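Local atomic coordinates of putative oxidoreductase (Yersinia pestis, PDB entry 3KUX), a protein that is of unknown function but is probably an NAD(P)-dependent oxidoreductase with a Rossmann-fold nucleotide-binding domain. Residues A[73-76]-A[82-85]. Residues are numbered along the deposited sequence; the frame is centred on the assembly and turned at random.
Sequences IPTP and PLAQ
The peptide group linking Leu83 to Ala84 takes the end of Ile73 on one of its faces. Ile73 CD1 lies 3.6 Å from Ala84 N and 3.9 Å from Leu83 C, and its direction from the nitrogen is nearly perpendicular to the peptide plane, so this is a methyl set over a face and not against an edge. The same methyl is 4.1 Å from Leu83 CB and 4.1 Å from Ala84 CB, the two beta carbons that flank the peptide. The reach of Ile73 follows from its extended outer torsion (chi2 165°), which carries CD1 away from its own strand and onto the helix. Leu83 answers with a second contact: it too is extended (chi2 180°), and CD1 comes tip to tip with Thr75, 3.4 Å from OG1, and 4.1 Å from Ile73 CG2. No hydrogen bond crosses between 73-76 and 82-85; the polar need of Thr75 OG1 is met by Thr79 OG1 in the intervening loop. The contact lies within the first half of a right-handed beta-alpha-beta crossover of the Rossmann domain, in which strand 70-73 passes through the loop holding Thr75 and Pro76 into helix 80-89 before strand 93-96. Ile73 pairs through its backbone with Val95 and Asp97, Ile73 and Leu83 both touch Leu13 of strand 8-13, and Leu110 of helix 104-116 packs on Ala84.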
loop_
_atom_site.group_PDB
_atom_site.type_symbol
_atom_site.label_atom_id
_atom_site.label_comp_id
_atom_site.label_asym_id
_atom_site.label_seq_id
_atom_site.Cartn_x
_atom_site.Cartn_y
_atom_site.Cartn_z
ATOM N N ILE A 73 -6.036 -7.350 9.928
ATOM C CA ILE A 73 -5.520 -6.659 11.090
ATOM C C ILE A 73 -5.002 -5.275 10.721
ATOM O O ILE A 73 -3.851 -5.125 10.307
ATOM C CB ILE A 73 -4.417 -7.493 11.764
ATOM C CG1 ILE A 73 -4.982 -8.862 12.157
ATOM C CG2 ILE A 73 -3.840 -6.759 12.968
ATOM C CD1 ILE A 73 -3.937 -9.902 12.494
ATOM N N PRO A 74 -5.869 -4.259 10.844
ATOM C CA PRO A 74 -5.533 -2.872 10.584
ATOM C C PRO A 74 -5.484 -2.044 11.865
ATOM O O PRO A 74 -5.659 -0.828 11.812
ATOM C CB PRO A 74 -6.713 -2.406 9.731
ATOM C CG PRO A 74 -7.880 -3.229 10.235
ATOM C CD PRO A 74 -7.325 -4.429 10.981
ATOM N N THR A 75 -5.258 -2.695 13.001
ATOM C CA THR A 75 -5.211 -1.998 14.287
ATOM C C THR A 75 -3.906 -1.222 14.447
ATOM O O THR A 75 -3.143 -1.088 13.491
ATOM C CB THR A 75 -5.373 -2.976 15.466
ATOM O OG1 THR A 75 -4.468 -4.074 15.303
ATOM C CG2 THR A 75 -6.799 -3.508 15.530
ATOM N N PRO A 76 -3.648 -0.701 15.660
ATOM C CA PRO A 76 -2.408 0.027 15.946
ATOM C C PRO A 76 -1.166 -0.830 15.703
ATOM O O PRO A 76 -1.180 -2.035 15.959
ATOM C CB PRO A 76 -2.538 0.368 17.433
ATOM C CG PRO A 76 -4.005 0.368 17.694
ATOM C CD PRO A 76 -4.563 -0.708 16.814
ATOM N N PRO A 82 1.198 -9.618 18.016
ATOM C CA PRO A 82 0.346 -10.409 18.896
ATOM C C PRO A 82 -0.881 -10.935 18.151
ATOM O O PRO A 82 -1.029 -12.146 17.977
ATOM C CB PRO A 82 -0.076 -9.399 19.963
ATOM C CG PRO A 82 1.075 -8.467 20.053
ATOM C CD PRO A 82 1.689 -8.395 18.674
ATOM N N LEU A 83 -1.745 -10.025 17.710
ATOM C CA LEU A 83 -2.973 -10.407 17.018
ATOM C C LEU A 83 -2.693 -11.359 15.862
ATOM O O LEU A 83 -3.373 -12.376 15.705
ATOM C CB LEU A 83 -3.718 -9.170 16.512
ATOM C CG LEU A 83 -4.171 -8.163 17.573
ATOM C CD1 LEU A 83 -4.888 -6.990 16.923
ATOM C CD2 LEU A 83 -5.061 -8.826 18.613
ATOM N N ALA A 84 -1.692 -11.026 15.054
ATOM C CA ALA A 84 -1.295 -11.879 13.943
ATOM C C ALA A 84 -0.969 -13.295 14.418
ATOM O O ALA A 84 -1.504 -14.269 13.893
ATOM C CB ALA A 84 -0.117 -11.273 13.197
ATOM N N GLN A 85 -0.095 -13.408 15.412
ATOM C CA GLN A 85 0.245 -14.713 15.970
ATOM C C GLN A 85 -1.010 -15.449 16.415
ATOM O O GLN A 85 -1.281 -16.562 15.967
ATOM C CB GLN A 85 1.215 -14.570 17.142
ATOM C CG GLN A 85 2.657 -14.337 16.723
ATOM C CD GLN A 85 3.380 -15.622 16.367
ATOM O OE1 GLN A 85 3.880 -15.781 15.250
ATOM N NE2 GLN A 85 3.441 -16.547 17.315
#